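Local coordinates for protein 6-carboxyhexanoate--CoA ligase (Aquifex aeolicus, PDB 5TVA) that belongs to the 6-carboxyhexanoate--CoA ligase (BioW) family and binds both coenzyme A and adenosine monophosphate within a single chain, at residues A[134-142]-A[231-240]; A[16-24]-A[34-42]. All coordinates share one frame; numbering follows the deposited sequence.

Interaction 1. Residues A[134-142]-A[231-240]; sequences VRTIHFDWK and LTQKVVLIEL. With COA (coenzyme A), chain D.
His138 turns into the left-handed region (phi 61°, psi 46°) where 134-142 changes partners, leaving the last turn of helix 224-233 and joining strand 236-239. Its CB packs against Lys234 O at 3.4 Å, and its CD2 leans toward the carbonyls of Thr232 and Gln233. The kink also gathers carbonyl oxygens: His138 O and Lys234 O, both acceptors, sit 3.2 Å apart, and Lys169 NZ hydrogen-bonds to Lys234 O and Ile137 O. Ahead of the kink, Ile137 N gives a nearly straight bond of 3.1 Å to Leu231 O, a carbonyl of the helix's last turn. The first torsion of Ile137 (chi1 62°) wedges CG1 between backbone N and carbonyl carbon; CD1 then lies over the centre of the His138 ring and 3.4 Å from Thr232 O, while CG2 turns to coenzyme A, 3.7 Å from its CAP.

Beyond the kink comes true parallel sheet. Strand 236-239 is the middle strand of three, flanked by 57-60 and 139-141, and its N-H and C=O groups interleave with those of 138-142; Ile238 closes the ladder, its N 2.8 Å from Asp140 O and its O 2.7 Å from Lys142 N. Phe139, Trp141, Val236 and Ile238 share one face, where helix 158-173 meets Phe139 and Trp141. Trp141 brings its six-membered ring obliquely across Ile238, CZ3 to CG2 3.6 Å, while NE1 bonds to Val161 O. Asp140 and Leu237 occupy the other face, where Asp140 is salt-bridged to Arg144.

At the opposite end from Lys142, the loop faces the ligands. Arg135 sets one guanidinium face, off-centre, against the five-membered ring of the coenzyme A adenine, and Thr136 N hydrogen-bonds to N1 of adenosine monophosphate.

Interaction 2. Residues A[16-24]-A[34-42]; sequences HVSGAERIV and KELLNRPKE. With COA (coenzyme A), chain D.
Leu36 and Pro40 press closely on the strand, where Ala20 and Ser18 are buried beneath them: Leu36 CD2 packs on Ala20 CB at 3.8 Å, with CD1 resting near Ala20 O, and Ser18 CB touches Pro40 CB at 3.6 Å. From this packed part Arg22 reaches out to an exposed Glu35 in a side-on, two-nitrogen salt bridge, Arg22 NE to Glu35 OE1 at 2.9 Å and Arg22 NH2 to Glu35 OE2 at 2.8 Å. Both oxygens lie close to the guanidinium plane, but the carboxylate is twisted 46° against it. The bend of Arg22 at chi2 (-80°) folds the guanidinium back so that Leu36 CD2 sits over the centre of one face, and NH1 bonds to Glu21 O, fixing the group's rotation.

The solvent margin is looser. Arg39 runs extended alongside Ser18 and Ala20, its CD 3.7 Å from Ala20 CB; a water takes hydrogen bonds from its NE and from Gly19 N, while NH2 is salt-bridged to Asp162. Farther out, Val17 CG2 just brushes Glu42 O.

On the side of the strand turned from the helix, the His16 ring lies over the coenzyme A adenine, and Gly19 CA comes within 3.8 Å of CDP. Val17 and Ser18 together oppose Ala10 in a classic beta bulge, in a three-stranded antiparallel sheet with helix 29-37 on one face and the coenzyme A pocket on the other.

In the fold
Interactions 1 and 2 have centres about 16 Å apart, yet they meet directly along strand 15-25. Glu21 OE1 probably accepts a hydrogen bond from His138 N at 2.8 Å, at the kink of interaction 1, and Asp140 OD2 probably takes another from Ile23 N at 3.0 Å. The N-terminal antiparallel sheet is thereby joined to the short parallel sheet. Coenzyme A lies along this junction: its adenine sits between the His16 ring of interaction 2 and the Arg135 guanidinium of interaction 1, and farther along, Phe139 CZ meets C6P at 3.6 Å. Adenosine monophosphate borders interaction 1, with Val134, Arg135 and Thr136 in its pocket.

Interaction 1. Residues A[134-142]-A[231-240]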
loop_
_atom_site.group_PDB
_atom_site.type_symbol
_atom_site.label_atom_id
_atom_site.label_comp_id
_atom_site.label_asym_id
_atom_site.label_seq_id
_atom_site.Cartn_x
_atom_site.Cartn_y
_atom_site.Cartn_z
ATOM N N VAL A 134 6.628 8.641 -1.318
ATOM C CA VAL A 134 5.313 9.227 -1.092
ATOM C C VAL A 134 4.455 8.202 -0.350
ATOM O O VAL A 134 4.549 6.997 -0.603
ATOM C CB VAL A 134 4.689 9.665 -2.434
ATOM C CG1 VAL A 134 3.321 10.260 -2.235
ATOM C CG2 VAL A 134 5.600 10.688 -3.079
ATOM N N ARG A 135 3.640 8.681 0.580
ATOM C CA ARG A 135 2.797 7.839 1.412
ATOM C C ARG A 135 1.349 8.051 1.020
ATOM O O ARG A 135 0.873 9.189 1.017
ATOM C CB ARG A 135 2.968 8.166 2.897
ATOM C CG ARG A 135 3.949 7.315 3.670
ATOM C CD ARG A 135 4.075 7.870 5.094
ATOM N NE ARG A 135 5.439 8.297 5.370
ATOM C CZ ARG A 135 5.828 9.532 5.676
ATOM N NH1 ARG A 135 4.962 10.534 5.791
ATOM N NH2 ARG A 135 7.115 9.755 5.879
ATOM N N THR A 136 0.654 6.956 0.699
ATOM C CA THR A 136 -0.795 7.010 0.544
ATOM C C THR A 136 -1.436 7.085 1.921
ATOM O O THR A 136 -1.119 6.268 2.793
ATOM C CB THR A 136 -1.297 5.766 -0.193
ATOM O OG1 THR A 136 -0.660 5.649 -1.469
ATOM C CG2 THR A 136 -2.806 5.802 -0.360
ATOM N N ILE A 137 -2.325 8.067 2.132
ATOM C CA ILE A 137 -3.003 8.273 3.416
ATOM C C ILE A 137 -4.437 8.697 3.140
ATOM O O ILE A 137 -4.864 8.800 1.986
ATOM C CB ILE A 137 -2.298 9.306 4.333
ATOM C CG1 ILE A 137 -2.244 10.706 3.712
ATOM C CG2 ILE A 137 -0.860 8.842 4.741
ATOM C CD1 ILE A 137 -1.978 11.786 4.772
ATOM N N HIS A 138 -5.194 8.917 4.218
ATOM C CA HIS A 138 -6.550 9.475 4.136
ATOM C C HIS A 138 -7.470 8.578 3.316
ATOM O O HIS A 138 -8.213 9.034 2.437
ATOM C CB HIS A 138 -6.540 10.897 3.566
ATOM C CG HIS A 138 -6.047 11.932 4.523
ATOM N ND1 HIS A 138 -5.992 11.728 5.885
ATOM C CD2 HIS A 138 -5.614 13.197 4.318
ATOM C CE1 HIS A 138 -5.532 12.816 6.476
ATOM N NE2 HIS A 138 -5.298 13.725 5.546
ATOM N N PHE A 139 -7.406 7.285 3.609
ATOM C CA PHE A 139 -8.274 6.283 3.010
ATOM C C PHE A 139 -8.729 5.343 4.116
ATOM O O PHE A 139 -8.003 5.129 5.090
ATOM C CB PHE A 139 -7.547 5.495 1.898
ATOM C CG PHE A 139 -6.457 4.630 2.410
ATOM C CD1 PHE A 139 -6.727 3.303 2.836
ATOM C CD2 PHE A 139 -5.169 5.117 2.517
ATOM C CE1 PHE A 139 -5.722 2.497 3.365
ATOM C CE2 PHE A 139 -4.159 4.320 3.013
ATOM C CZ PHE A 139 -4.442 2.988 3.459
ATOM N N ASP A 140 -9.932 4.787 3.960
ATOM C CA ASP A 140 -10.430 3.759 4.868
ATOM C C ASP A 140 -11.603 3.048 4.207
ATOM O O ASP A 140 -12.247 3.594 3.298
ATOM C CB ASP A 140 -10.846 4.359 6.224
ATOM C CG ASP A 140 -10.956 3.298 7.345
ATOM O OD1 ASP A 140 -10.582 2.124 7.118
ATOM O OD2 ASP A 140 -11.373 3.669 8.466
ATOM N N TRP A 141 -11.841 1.806 4.642
ATOM C CA TRP A 141 -13.106 1.131 4.345
ATOM C C TRP A 141 -14.251 1.886 5.001
ATOM O O TRP A 141 -14.193 2.209 6.188
ATOM C CB TRP A 141 -13.116 -0.326 4.862
ATOM C CG TRP A 141 -12.120 -1.243 4.228
ATOM C CD1 TRP A 141 -10.952 -1.679 4.771
ATOM C CD2 TRP A 141 -12.189 -1.810 2.918
ATOM N NE1 TRP A 141 -10.287 -2.481 3.880
ATOM C CE2 TRP A 141 -11.032 -2.584 2.737
ATOM C CE3 TRP A 141 -13.111 -1.718 1.868
ATOM C CZ2 TRP A 141 -10.777 -3.294 1.558
ATOM C CZ3 TRP A 141 -12.861 -2.422 0.697
ATOM C CH2 TRP A 141 -11.704 -3.201 0.552
ATOM N N LYS A 142 -15.306 2.137 4.228
ATOM C CA LYS A 142 -16.505 2.772 4.765
ATOM C C LYS A 142 -17.038 2.048 6.003
ATOM O O LYS A 142 -17.390 2.680 7.009
ATOM C CB LYS A 142 -17.577 2.820 3.676
ATOM C CG LYS A 142 -18.901 3.393 4.142
ATOM C CD LYS A 142 -19.745 3.771 2.943
ATOM C CE LYS A 142 -20.885 4.664 3.359
ATOM N NZ LYS A 142 -20.332 5.926 3.904
ATOM N N LEU A 231 -3.090 11.134 -3.631
ATOM C CA LEU A 231 -2.601 10.123 -2.702
ATOM C C LEU A 231 -2.504 10.670 -1.284
ATOM O O LEU A 231 -2.741 9.937 -0.315
ATOM C CB LEU A 231 -1.236 9.592 -3.155
ATOM C CG LEU A 231 -1.155 8.835 -4.480
ATOM C CD1 LEU A 231 0.303 8.649 -4.911
ATOM C CD2 LEU A 231 -1.868 7.500 -4.346
ATOM N N THR A 232 -2.136 11.957 -1.135
ATOM C CA THR A 232 -1.732 12.464 0.164
ATOM C C THR A 232 -2.752 13.382 0.822
ATOM O O THR A 232 -2.620 13.651 2.022
ATOM C CB THR A 232 -0.374 13.186 0.064
ATOM O OG1 THR A 232 -0.468 14.384 -0.751
ATOM C CG2 THR A 232 0.668 12.254 -0.512
ATOM N N GLN A 233 -3.780 13.829 0.098
ATOM C CA GLN A 233 -4.705 14.819 0.627
ATOM C C GLN A 233 -6.174 14.439 0.454
ATOM O O GLN A 233 -6.991 14.764 1.311
ATOM C CB GLN A 233 -4.444 16.196 -0.025
ATOM C CG GLN A 233 -3.034 16.745 0.255
ATOM C CD GLN A 233 -2.810 18.219 -0.184
ATOM O OE1 GLN A 233 -3.683 18.870 -0.775
ATOM N NE2 GLN A 233 -1.623 18.731 0.107
ATOM N N LYS A 234 -6.557 13.786 -0.633
ATOM C CA LYS A 234 -7.977 13.535 -0.824
ATOM C C LYS A 234 -8.465 12.430 0.130
ATOM O O LYS A 234 -7.751 11.464 0.412
ATOM C CB LYS A 234 -8.245 13.174 -2.280
ATOM C CG LYS A 234 -9.721 13.053 -2.617
ATOM C CD LYS A 234 -9.941 12.939 -4.113
ATOM C CE LYS A 234 -11.343 12.436 -4.420
ATOM N NZ LYS A 234 -12.395 13.288 -3.816
ATOM N N VAL A 235 -9.672 12.598 0.662
ATOM C CA VAL A 235 -10.225 11.704 1.672
ATOM C C VAL A 235 -11.224 10.785 0.986
ATOM O O VAL A 235 -12.227 11.252 0.424
ATOM C CB VAL A 235 -10.875 12.484 2.828
ATOM C CG1 VAL A 235 -11.519 11.522 3.824
ATOM C CG2 VAL A 235 -9.842 13.334 3.543
ATOM N N VAL A 236 -10.938 9.484 1.009
ATOM C CA VAL A 236 -11.705 8.483 0.275
ATOM C C VAL A 236 -12.151 7.380 1.225
ATOM O O VAL A 236 -11.317 6.749 1.881
ATOM C CB VAL A 236 -10.886 7.881 -0.875
ATOM C CG1 VAL A 236 -11.671 6.772 -1.540
ATOM C CG2 VAL A 236 -10.531 8.958 -1.865
ATOM N N LEU A 237 -13.459 7.147 1.291
ATOM C CA LEU A 237 -14.028 5.960 1.912
ATOM C C LEU A 237 -14.333 4.945 0.823
ATOM O O LEU A 237 -14.911 5.293 -0.207
ATOM C CB LEU A 237 -15.311 6.279 2.678
ATOM C CG LEU A 237 -15.223 7.307 3.798
ATOM C CD1 LEU A 237 -16.569 7.437 4.438
ATOM C CD2 LEU A 237 -14.183 6.899 4.824
ATOM N N ILE A 238 -13.961 3.691 1.062
ATOM C CA ILE A 238 -14.118 2.615 0.092
ATOM C C ILE A 238 -15.225 1.691 0.567
ATOM O O ILE A 238 -15.207 1.232 1.715
ATOM C CB ILE A 238 -12.810 1.842 -0.099
ATOM C CG1 ILE A 238 -11.728 2.819 -0.559
ATOM C CG2 ILE A 238 -13.030 0.703 -1.069
ATOM C CD1 ILE A 238 -10.332 2.375 -0.215
ATOM N N GLU A 239 -16.192 1.446 -0.314
ATOM C CA GLU A 239 -17.405 0.689 -0.041
ATOM C C GLU A 239 -17.302 -0.642 -0.764
ATOM O O GLU A 239 -17.080 -0.673 -1.981
ATOM C CB GLU A 239 -18.630 1.456 -0.543
ATOM C CG GLU A 239 -19.945 1.126 0.118
ATOM C CD GLU A 239 -20.981 2.221 -0.163
ATOM O OE1 GLU A 239 -20.779 2.982 -1.132
ATOM O OE2 GLU A 239 -21.994 2.325 0.576
ATOM N N LEU A 240 -17.449 -1.733 -0.019
ATOM C CA LEU A 240 -17.306 -3.057 -0.609
ATOM C C LEU A 240 -18.561 -3.426 -1.394
ATOM O O LEU A 240 -19.671 -3.335 -0.871
ATOM C CB LEU A 240 -17.021 -4.111 0.466
ATOM C CG LEU A 240 -16.542 -5.431 -0.143
ATOM C CD1 LEU A 240 -15.370 -5.179 -1.058
ATOM C CD2 LEU A 240 -16.198 -6.472 0.896
HETATM N N1A COA D . 6.664 4.220 7.610
HETATM C C2A COA D . 7.761 4.796 8.124
HETATM N N3A COA D . 7.707 5.974 8.731
HETATM C C4A COA D . 6.541 6.643 8.823
HETATM C C5A COA D . 5.375 6.079 8.299
HETATM C C6A COA D . 5.486 4.810 7.677
HETATM N N6A COA D . 4.245 4.170 7.080
HETATM N N7A COA D . 4.359 6.914 8.529
HETATM C C8A COA D . 4.838 7.965 9.165
HETATM N N9A COA D . 6.146 7.801 9.379
HETATM C C1B COA D . 6.932 8.904 10.005
HETATM C C2B COA D . 8.179 9.005 10.211
HETATM O O2B COA D . 9.026 8.559 9.103
HETATM C C3B COA D . 8.086 10.674 10.102
HETATM O O3B COA D . 7.818 10.968 8.705
HETATM P P3B COA D . 8.829 11.657 7.553
HETATM O O7A COA D . 7.989 12.640 6.796
HETATM O O8A COA D . 10.024 12.342 8.145
HETATM O O9A COA D . 9.322 10.622 6.576
HETATM C C4B COA D . 7.086 11.002 10.871
HETATM O O4B COA D . 6.338 9.670 11.208
HETATM C C5B COA D . 6.037 12.038 10.241
HETATM O O5B COA D . 5.168 11.395 9.373
HETATM P P1A COA D . 3.559 11.804 9.151
HETATM O O1A COA D . 3.319 12.085 7.662
HETATM O O2A COA D . 3.125 12.981 9.991
HETATM O O3A COA D . 2.663 10.477 9.535
HETATM P P2A COA D . 1.054 10.436 10.032
HETATM O O4A COA D . 1.064 10.751 11.534
HETATM O O5A COA D . 0.228 11.534 9.345
HETATM O O6A COA D . 0.472 8.880 9.725
HETATM C CBP COA D . 0.214 6.626 8.489
HETATM C CCP COA D . 0.737 8.151 8.484
HETATM C CDP COA D . 1.120 5.770 9.413
HETATM C CEP COA D . -1.169 6.568 9.173
HETATM C CAP COA D . 0.172 6.023 6.979
HETATM O OAP COA D . 1.284 5.271 6.666
HETATM C C9P COA D . -1.039 5.105 6.650
HETATM O O9P COA D . -2.059 5.547 6.166
HETATM N N8P COA D . -0.972 3.668 6.905
HETATM C C7P COA D . -2.134 2.764 6.622
HETATM C C6P COA D . -1.823 1.718 5.562
HETATM C C5P COA D . -0.676 0.713 5.933
HETATM O O5P COA D . 0.351 1.081 6.363
HETATM N N4P COA D . -0.917 -0.735 5.705
HETATM C C3P COA D . 0.163 -1.737 6.080
HETATM C C2P COA D . -0.168 -3.076 5.411
HETATM S S1P COA D . -0.386 -2.681 3.648
#

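Interaction 2. Residues A[16-24]-A[34-42]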
loop_
_atom_site.group_PDB
_atom_site.type_symbol
_atom_site.label_atom_id
_atom_site.label_comp_id
_atom_site.label_asym_id
_atom_site.label_seq_id
_atom_site.Cartn_x
_atom_site.Cartn_y
_atom_site.Cartn_z
ATOM N N HIS A 16 10.251 2.501 12.944
ATOM C CA HIS A 16 8.803 2.467 12.766
ATOM C C HIS A 16 8.282 1.033 12.900
ATOM O O HIS A 16 8.715 0.134 12.176
ATOM C CB HIS A 16 8.460 3.062 11.394
ATOM C CG HIS A 16 6.995 3.048 11.056
ATOM N ND1 HIS A 16 6.157 4.112 11.325
ATOM C CD2 HIS A 16 6.228 2.113 10.443
ATOM C CE1 HIS A 16 4.937 3.827 10.902
ATOM N NE2 HIS A 16 4.952 2.619 10.364
ATOM N N VAL A 17 7.361 0.801 13.829
ATOM C CA VAL A 17 6.860 -0.544 14.073
ATOM C C VAL A 17 5.367 -0.670 13.842
ATOM O O VAL A 17 4.852 -1.797 13.832
ATOM C CB VAL A 17 7.216 -1.036 15.496
ATOM C CG1 VAL A 17 8.731 -0.991 15.714
ATOM C CG2 VAL A 17 6.484 -0.203 16.562
ATOM N N SER A 18 4.652 0.434 13.647
ATOM C CA SER A 18 3.209 0.326 13.492
ATOM C C SER A 18 2.660 1.640 12.957
ATOM O O SER A 18 3.244 2.707 13.162
ATOM C CB SER A 18 2.534 -0.041 14.813
ATOM O OG SER A 18 1.157 -0.307 14.603
ATOM N N GLY A 19 1.523 1.548 12.285
ATOM C CA GLY A 19 0.889 2.724 11.713
ATOM C C GLY A 19 -0.425 2.351 11.059
ATOM O O GLY A 19 -0.522 1.306 10.410
ATOM N N ALA A 20 -1.445 3.183 11.229
ATOM C CA ALA A 20 -2.778 2.841 10.757
ATOM C C ALA A 20 -3.611 4.109 10.784
ATOM O O ALA A 20 -3.303 5.051 11.516
ATOM C CB ALA A 20 -3.433 1.749 11.632
ATOM N N GLU A 21 -4.685 4.103 10.005
ATOM C CA GLU A 21 -5.619 5.213 9.950
ATOM C C GLU A 21 -7.040 4.674 9.936
ATOM O O GLU A 21 -7.315 3.637 9.318
ATOM C CB GLU A 21 -5.372 6.097 8.711
ATOM C CG GLU A 21 -6.379 7.235 8.540
ATOM C CD GLU A 21 -5.915 8.270 7.502
ATOM O OE1 GLU A 21 -4.838 8.076 6.901
ATOM O OE2 GLU A 21 -6.616 9.294 7.324
ATOM N N ARG A 22 -7.926 5.368 10.652
ATOM C CA ARG A 22 -9.361 5.119 10.628
ATOM C C ARG A 22 -10.092 6.437 10.388
ATOM O O ARG A 22 -9.707 7.477 10.929
ATOM C CB ARG A 22 -9.841 4.497 11.953
ATOM C CG ARG A 22 -9.123 3.201 12.306
ATOM C CD ARG A 22 -9.694 2.007 11.548
ATOM N NE ARG A 22 -8.991 0.771 11.935
ATOM C CZ ARG A 22 -7.899 0.311 11.329
ATOM N NH1 ARG A 22 -7.393 0.956 10.275
ATOM N NH2 ARG A 22 -7.328 -0.807 11.754
ATOM N N ILE A 23 -11.158 6.394 9.595
ATOM C CA ILE A 23 -11.973 7.566 9.314
ATOM C C ILE A 23 -13.388 7.188 9.692
ATOM O O ILE A 23 -13.982 6.309 9.060
ATOM C CB ILE A 23 -11.900 7.992 7.838
ATOM C CG1 ILE A 23 -10.451 8.130 7.406
ATOM C CG2 ILE A 23 -12.685 9.262 7.618
ATOM C CD1 ILE A 23 -10.283 8.385 5.929
ATOM N N VAL A 24 -13.935 7.839 10.719
ATOM C CA VAL A 24 -15.172 7.382 11.341
ATOM C C VAL A 24 -16.014 8.576 11.778
ATOM O O VAL A 24 -15.527 9.708 11.892
ATOM C CB VAL A 24 -14.900 6.456 12.560
ATOM C CG1 VAL A 24 -14.066 5.246 12.150
ATOM C CG2 VAL A 24 -14.203 7.217 13.687
ATOM N N LYS A 34 -9.117 3.741 20.664
ATOM C CA LYS A 34 -8.759 2.567 21.461
ATOM C C LYS A 34 -8.120 1.490 20.589
ATOM O O LYS A 34 -7.109 0.890 20.972
ATOM C CB LYS A 34 -9.997 2.029 22.198
ATOM C CG LYS A 34 -10.471 2.925 23.360
ATOM C CD LYS A 34 -11.990 2.811 23.595
ATOM C CE LYS A 34 -12.362 1.535 24.358
ATOM N NZ LYS A 34 -13.839 1.405 24.537
ATOM N N GLU A 35 -8.673 1.249 19.396
ATOM C CA GLU A 35 -8.108 0.209 18.535
ATOM C C GLU A 35 -6.670 0.534 18.159
ATOM O O GLU A 35 -5.783 -0.314 18.297
ATOM C CB GLU A 35 -8.959 0.016 17.277
ATOM C CG GLU A 35 -8.498 -1.166 16.416
ATOM C CD GLU A 35 -8.859 -1.041 14.931
ATOM O OE1 GLU A 35 -9.648 -0.151 14.552
ATOM O OE2 GLU A 35 -8.354 -1.861 14.139
ATOM N N LEU A 36 -6.402 1.783 17.729
ATOM C CA LEU A 36 -5.059 2.100 17.256
ATOM C C LEU A 36 -4.075 2.195 18.413
ATOM O O LEU A 36 -2.894 1.866 18.261
ATOM C CB LEU A 36 -5.071 3.415 16.440
ATOM C CG LEU A 36 -5.998 3.401 15.223
ATOM C CD1 LEU A 36 -5.742 4.566 14.274
ATOM C CD2 LEU A 36 -5.890 2.064 14.482
ATOM N N LEU A 37 -4.520 2.706 19.561
ATOM C CA LEU A 37 -3.653 2.714 20.734
ATOM C C LEU A 37 -3.214 1.295 21.102
ATOM O O LEU A 37 -2.078 1.075 21.549
ATOM C CB LEU A 37 -4.383 3.370 21.905
ATOM C CG LEU A 37 -3.620 3.329 23.228
ATOM C CD1 LEU A 37 -2.329 4.139 23.187
ATOM C CD2 LEU A 37 -4.533 3.737 24.395
ATOM N N ASN A 38 -4.085 0.322 20.890
ATOM C CA ASN A 38 -3.787 -1.062 21.244
ATOM C C ASN A 38 -3.028 -1.789 20.148
ATOM O O ASN A 38 -2.637 -2.939 20.364
ATOM C CB ASN A 38 -5.091 -1.817 21.546
ATOM C CG ASN A 38 -4.848 -3.162 22.243
ATOM O OD1 ASN A 38 -4.275 -3.208 23.320
ATOM N ND2 ASN A 38 -5.253 -4.245 21.612
ATOM N N ARG A 39 -2.806 -1.140 18.983
ATOM C CA ARG A 39 -2.311 -1.873 17.814
ATOM C C ARG A 39 -0.882 -2.382 17.968
ATOM O O ARG A 39 -0.646 -3.571 17.701
ATOM C CB ARG A 39 -2.458 -1.017 16.546
ATOM C CG ARG A 39 -2.028 -1.753 15.243
ATOM C CD ARG A 39 -2.317 -0.919 13.977
ATOM N NE ARG A 39 -1.885 -1.555 12.724
ATOM C CZ ARG A 39 -2.664 -2.355 11.994
ATOM N NH1 ARG A 39 -3.894 -2.643 12.406
ATOM N NH2 ARG A 39 -2.219 -2.878 10.855
ATOM N N PRO A 40 0.116 -1.573 18.305
ATOM C CA PRO A 40 1.464 -2.142 18.430
ATOM C C PRO A 40 1.674 -2.862 19.759
ATOM O O PRO A 40 1.128 -2.483 20.794
ATOM C CB PRO A 40 2.386 -0.923 18.315
ATOM C CG PRO A 40 1.556 0.218 18.762
ATOM C CD PRO A 40 0.116 -0.102 18.454
ATOM N N LYS A 41 2.516 -3.899 19.718
ATOM C CA LYS A 41 2.833 -4.674 20.918
ATOM C C LYS A 41 3.778 -3.907 21.839
ATOM O O LYS A 41 3.498 -3.719 23.033
ATOM C CB LYS A 41 3.445 -6.035 20.530
ATOM C CG LYS A 41 2.572 -6.975 19.682
ATOM C CD LYS A 41 1.059 -6.565 19.839
ATOM C CE LYS A 41 0.383 -6.766 21.250
ATOM N NZ LYS A 41 -0.737 -5.773 21.477
ATOM N N GLU A 42 4.914 -3.474 21.301
ATOM C CA GLU A 42 5.922 -2.711 22.027
ATOM C C GLU A 42 6.180 -1.431 21.249
ATOM O O GLU A 42 6.213 -1.464 20.023
ATOM C CB GLU A 42 7.236 -3.516 22.175
ATOM C CG GLU A 42 8.065 -3.238 23.438
ATOM C CD GLU A 42 7.209 -3.062 24.682
ATOM O OE1 GLU A 42 7.226 -1.942 25.262
ATOM O OE2 GLU A 42 6.533 -4.043 25.086
HETATM N N1A COA D . 6.664 4.220 7.610
HETATM C C2A COA D . 7.761 4.796 8.124
HETATM N N3A COA D . 7.707 5.974 8.731
HETATM C C4A COA D . 6.541 6.643 8.823
HETATM C C5A COA D . 5.375 6.079 8.299
HETATM C C6A COA D . 5.486 4.810 7.677
HETATM N N6A COA D . 4.245 4.170 7.080
HETATM N N7A COA D . 4.359 6.914 8.529
HETATM C C8A COA D . 4.838 7.965 9.165
HETATM N N9A COA D . 6.146 7.801 9.379
HETATM C C1B COA D . 6.932 8.904 10.005
HETATM C C2B COA D . 8.179 9.005 10.211
HETATM O O2B COA D . 9.026 8.559 9.103
HETATM C C3B COA D . 8.086 10.674 10.102
HETATM O O3B COA D . 7.818 10.968 8.705
HETATM P P3B COA D . 8.829 11.657 7.553
HETATM O O7A COA D . 7.989 12.640 6.796
HETATM O O8A COA D . 10.024 12.342 8.145
HETATM O O9A COA D . 9.322 10.622 6.576
HETATM C C4B COA D . 7.086 11.002 10.871
HETATM O O4B COA D . 6.338 9.670 11.208
HETATM C C5B COA D . 6.037 12.038 10.241
HETATM O O5B COA D . 5.168 11.395 9.373
HETATM P P1A COA D . 3.559 11.804 9.151
HETATM O O1A COA D . 3.319 12.085 7.662
HETATM O O2A COA D . 3.125 12.981 9.991
HETATM O O3A COA D . 2.663 10.477 9.535
HETATM P P2A COA D . 1.054 10.436 10.032
HETATM O O4A COA D . 1.064 10.751 11.534
HETATM O O5A COA D . 0.228 11.534 9.345
HETATM O O6A COA D . 0.472 8.880 9.725
HETATM C CBP COA D . 0.214 6.626 8.489
HETATM C CCP COA D . 0.737 8.151 8.484
HETATM C CDP COA D . 1.120 5.770 9.413
HETATM C CEP COA D . -1.169 6.568 9.173
HETATM C CAP COA D . 0.172 6.023 6.979
HETATM O OAP COA D . 1.284 5.271 6.666
HETATM C C9P COA D . -1.039 5.105 6.650
HETATM O O9P COA D . -2.059 5.547 6.166
HETATM N N8P COA D . -0.972 3.668 6.905
HETATM C C7P COA D . -2.134 2.764 6.622
HETATM C C6P COA D . -1.823 1.718 5.562
HETATM C C5P COA D . -0.676 0.713 5.933
HETATM O O5P COA D . 0.351 1.081 6.363
HETATM N N4P COA D . -0.917 -0.735 5.705
HETATM C C3P COA D . 0.163 -1.737 6.080
HETATM C C2P COA D . -0.168 -3.076 5.411
HETATM S S1P COA D . -0.386 -2.681 3.648
HETATM O O HOH W 1 1.056 -1.407 11.416
#